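Local coordinates for protein seryl-tRNA synthetase (PDB 2DQ0) that probably charges tRNA(Ser) with serine at the expense of ATP, and probably also loads serine onto tRNA(Sec) as a precursor of selenocysteinyl-tRNA, at residues V114-P125 and R339-D347. Numbering follows the deposited sequence.
Sequences VPVGKDENDNVP and RVVNICTGD
Asn-123 works both ends of its amide against the turn at 343-347. Asn-123 OD1 accepts the backbone N of Cys-344 at 3.0 Å, a nearly straight bond whose donor stands above the carbonyl plane, 49° out of it. On the other branch Asn-123 ND2 reaches Asp-347 OD2 at 3.1 Å, on that oxygen's anti lone pair, with amide and carboxylate planes 33° apart. With CG anti to its carbonyl carbon (chi1 -76°), the amide lies alongside Ile-343, Asn-123 ND2 3.7 Å from Ile-343 CG1. Cutting Asn-123 back to alanine is likely to leave Cys-344 N without this acceptor and the Asp-347 carboxylate freer to turn, its amide donor gone. Cys-344 SG sits among loop atoms, next to Asp-119 O and Asp-122 CB. Beyond Asn-123 the chain enters the mixed sheet of the class II synthetase core: Val-124 and Asn-342 form an antiparallel hydrogen-bonded pair, and strand 354-362 flanks 338-342 in turn. The Ile-343 side chain lies about 8 Å from the bound seryl-adenylate analogue. On the face of Pro-125 and Val-341, the proline ring runs beside Arg-339, whose guanidinium is salt-bridged to Glu-359. Farther along, Pro-115 rests CD on the Asn-342 amide, while its O accepts Thr-345 N. Thr-345 splits its branches: Thr-345 OG1 takes Gly-117 N at 3.1 Å and also bonds Lys-20 O, whereas CG2 packs against Val-114 CG2.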
loop_
_atom_site.group_PDB
_atom_site.type_symbol
_atom_site.label_atom_id
_atom_site.label_comp_id
_atom_site.label_asym_id
_atom_site.label_seq_id
_atom_site.Cartn_x
_atom_site.Cartn_y
_atom_site.Cartn_z
ATOM N N VAL A 114 1.119 -26.169 23.728
ATOM C CA VAL A 114 1.700 -26.276 22.401
ATOM C C VAL A 114 2.612 -27.466 22.369
ATOM O O VAL A 114 3.515 -27.598 23.200
ATOM C CB VAL A 114 2.459 -24.966 21.922
ATOM C CG1 VAL A 114 2.487 -23.932 23.007
ATOM C CG2 VAL A 114 3.882 -25.288 21.433
ATOM N N PRO A 115 2.367 -28.372 21.411
ATOM C CA PRO A 115 3.126 -29.607 21.192
ATOM C C PRO A 115 4.562 -29.313 20.804
ATOM O O PRO A 115 4.827 -28.292 20.176
ATOM C CB PRO A 115 2.357 -30.283 20.065
ATOM C CG PRO A 115 1.798 -29.114 19.289
ATOM C CD PRO A 115 1.307 -28.220 20.397
ATOM N N VAL A 116 5.486 -30.198 21.174
ATOM C CA VAL A 116 6.893 -29.998 20.831
ATOM C C VAL A 116 7.216 -30.569 19.456
ATOM O O VAL A 116 6.734 -31.635 19.087
ATOM C CB VAL A 116 7.826 -30.629 21.871
ATOM C CG1 VAL A 116 9.284 -30.232 21.571
ATOM C CG2 VAL A 116 7.420 -30.165 23.262
ATOM N N GLY A 117 8.031 -29.842 18.698
ATOM C CA GLY A 117 8.377 -30.280 17.360
ATOM C C GLY A 117 9.506 -29.495 16.722
ATOM O O GLY A 117 9.932 -28.447 17.216
ATOM N N LYS A 118 9.982 -30.010 15.595
ATOM C CA LYS A 118 11.082 -29.407 14.878
ATOM C C LYS A 118 10.580 -28.398 13.846
ATOM O O LYS A 118 11.152 -27.314 13.705
ATOM C CB LYS A 118 11.886 -30.516 14.188
ATOM C CG LYS A 118 13.353 -30.188 13.913
ATOM C CD LYS A 118 14.043 -31.320 13.133
ATOM C CE LYS A 118 15.566 -31.142 13.080
ATOM N NZ LYS A 118 16.219 -31.340 14.414
ATOM N N ASP A 119 9.501 -28.750 13.146
ATOM C CA ASP A 119 8.943 -27.894 12.093
ATOM C C ASP A 119 7.475 -28.195 11.727
ATOM O O ASP A 119 6.771 -28.873 12.465
ATOM C CB ASP A 119 9.827 -28.015 10.840
ATOM C CG ASP A 119 10.338 -29.441 10.611
ATOM O OD1 ASP A 119 9.499 -30.373 10.541
ATOM O OD2 ASP A 119 11.579 -29.622 10.505
ATOM N N GLU A 120 7.031 -27.695 10.572
ATOM C CA GLU A 120 5.652 -27.886 10.101
ATOM C C GLU A 120 5.165 -29.341 10.077
ATOM O O GLU A 120 3.966 -29.607 10.127
ATOM C CB GLU A 120 5.460 -27.237 8.711
ATOM C CG GLU A 120 6.533 -27.574 7.674
ATOM C CD GLU A 120 7.863 -26.873 7.947
ATOM O OE1 GLU A 120 8.909 -27.303 7.409
ATOM O OE2 GLU A 120 7.864 -25.877 8.702
ATOM N N ASN A 121 6.090 -30.291 10.019
ATOM C CA ASN A 121 5.695 -31.694 10.000
ATOM C C ASN A 121 5.321 -32.209 11.377
ATOM O O ASN A 121 4.788 -33.309 11.502
ATOM C CB ASN A 121 6.808 -32.561 9.412
ATOM C CG ASN A 121 7.013 -32.305 7.935
ATOM O OD1 ASN A 121 7.953 -31.610 7.528
ATOM N ND2 ASN A 121 6.116 -32.849 7.120
ATOM N N ASP A 122 5.603 -31.415 12.408
ATOM C CA ASP A 122 5.279 -31.804 13.774
ATOM C C ASP A 122 4.043 -31.051 14.272
ATOM O O ASP A 122 3.598 -31.215 15.414
ATOM C CB ASP A 122 6.487 -31.570 14.693
ATOM C CG ASP A 122 7.571 -32.637 14.526
ATOM O OD1 ASP A 122 8.770 -32.306 14.681
ATOM O OD2 ASP A 122 7.229 -33.810 14.252
ATOM N N ASN A 123 3.480 -30.220 13.409
ATOM C CA ASN A 123 2.287 -29.503 13.804
ATOM C C ASN A 123 1.224 -30.564 14.033
ATOM O O ASN A 123 1.214 -31.596 13.366
ATOM C CB ASN A 123 1.870 -28.523 12.714
ATOM C CG ASN A 123 2.740 -27.291 12.696
ATOM O OD1 ASN A 123 3.646 -27.153 13.519
ATOM N ND2 ASN A 123 2.469 -26.383 11.761
ATOM N N VAL A 124 0.325 -30.314 14.973
ATOM C CA VAL A 124 -0.688 -31.295 15.282
ATOM C C VAL A 124 -2.091 -30.913 14.868
ATOM O O VAL A 124 -2.610 -29.880 15.276
ATOM C CB VAL A 124 -0.687 -31.600 16.804
ATOM C CG1 VAL A 124 -1.822 -32.536 17.150
ATOM C CG2 VAL A 124 0.649 -32.207 17.218
ATOM N N PRO A 125 -2.728 -31.752 14.035
ATOM C CA PRO A 125 -4.103 -31.507 13.565
ATOM C C PRO A 125 -4.981 -31.778 14.775
ATOM O O PRO A 125 -4.738 -32.745 15.487
ATOM C CB PRO A 125 -4.302 -32.562 12.476
ATOM C CG PRO A 125 -2.907 -32.863 12.013
ATOM C CD PRO A 125 -2.115 -32.872 13.306
ATOM N N ARG A 339 -8.858 -28.320 8.121
ATOM C CA ARG A 339 -8.441 -28.989 9.331
ATOM C C ARG A 339 -7.709 -27.876 10.100
ATOM O O ARG A 339 -7.017 -27.062 9.492
ATOM C CB ARG A 339 -7.496 -30.158 8.993
ATOM C CG ARG A 339 -6.124 -29.734 8.498
ATOM C CD ARG A 339 -5.204 -30.893 8.184
ATOM N NE ARG A 339 -3.839 -30.389 8.097
ATOM C CZ ARG A 339 -2.743 -31.124 8.239
ATOM N NH1 ARG A 339 -1.547 -30.556 8.155
ATOM N NH2 ARG A 339 -2.841 -32.426 8.469
ATOM N N VAL A 340 -7.893 -27.773 11.410
ATOM C CA VAL A 340 -7.163 -26.727 12.106
ATOM C C VAL A 340 -6.047 -27.410 12.853
ATOM O O VAL A 340 -6.202 -28.510 13.375
ATOM C CB VAL A 340 -8.055 -25.848 13.047
ATOM C CG1 VAL A 340 -9.506 -26.237 12.915
ATOM C CG2 VAL A 340 -7.542 -25.894 14.467
ATOM N N VAL A 341 -4.911 -26.739 12.894
ATOM C CA VAL A 341 -3.730 -27.306 13.490
ATOM C C VAL A 341 -3.161 -26.527 14.666
ATOM O O VAL A 341 -3.280 -25.312 14.732
ATOM C CB VAL A 341 -2.659 -27.448 12.372
ATOM C CG1 VAL A 341 -1.294 -27.656 12.956
ATOM C CG2 VAL A 341 -3.026 -28.603 11.453
ATOM N N ASN A 342 -2.566 -27.242 15.615
ATOM C CA ASN A 342 -1.917 -26.589 16.729
ATOM C C ASN A 342 -0.457 -26.594 16.308
ATOM O O ASN A 342 0.162 -27.642 16.129
ATOM C CB ASN A 342 -2.092 -27.374 18.022
ATOM C CG ASN A 342 -1.483 -26.656 19.230
ATOM O OD1 ASN A 342 -0.872 -25.578 19.104
ATOM N ND2 ASN A 342 -1.645 -27.257 20.409
ATOM N N ILE A 343 0.089 -25.409 16.124
ATOM C CA ILE A 343 1.451 -25.289 15.685
ATOM C C ILE A 343 2.417 -25.606 16.789
ATOM O O ILE A 343 2.239 -25.160 17.920
ATOM C CB ILE A 343 1.663 -23.895 15.115
ATOM C CG1 ILE A 343 0.807 -23.794 13.847
ATOM C CG2 ILE A 343 3.164 -23.617 14.869
ATOM C CD1 ILE A 343 0.766 -22.424 13.273
ATOM N N CYS A 344 3.437 -26.388 16.441
ATOM C CA CYS A 344 4.448 -26.826 17.389
ATOM C C CYS A 344 5.503 -25.775 17.715
ATOM O O CYS A 344 5.606 -24.738 17.047
ATOM C CB CYS A 344 5.103 -28.143 16.911
ATOM S SG CYS A 344 6.210 -28.101 15.452
ATOM N N THR A 345 6.272 -26.063 18.763
ATOM C CA THR A 345 7.302 -25.166 19.253
ATOM C C THR A 345 8.281 -24.677 18.200
ATOM O O THR A 345 8.615 -23.481 18.172
ATOM C CB THR A 345 8.100 -25.817 20.413
ATOM O OG1 THR A 345 8.511 -27.134 20.029
ATOM C CG2 THR A 345 7.250 -25.894 21.689
ATOM N N GLY A 346 8.726 -25.592 17.336
ATOM C CA GLY A 346 9.682 -25.245 16.295
ATOM C C GLY A 346 9.143 -24.461 15.106
ATOM O O GLY A 346 9.900 -23.802 14.394
ATOM N N ASP A 347 7.838 -24.507 14.883
ATOM C CA ASP A 347 7.261 -23.794 13.754
ATOM C C ASP A 347 6.405 -22.654 14.271
ATOM O O ASP A 347 5.630 -22.067 13.520
ATOM C CB ASP A 347 6.402 -24.772 12.941
ATOM C CG ASP A 347 5.994 -24.221 11.591
ATOM O OD1 ASP A 347 6.853 -23.611 10.912
ATOM O OD2 ASP A 347 4.818 -24.421 11.206
#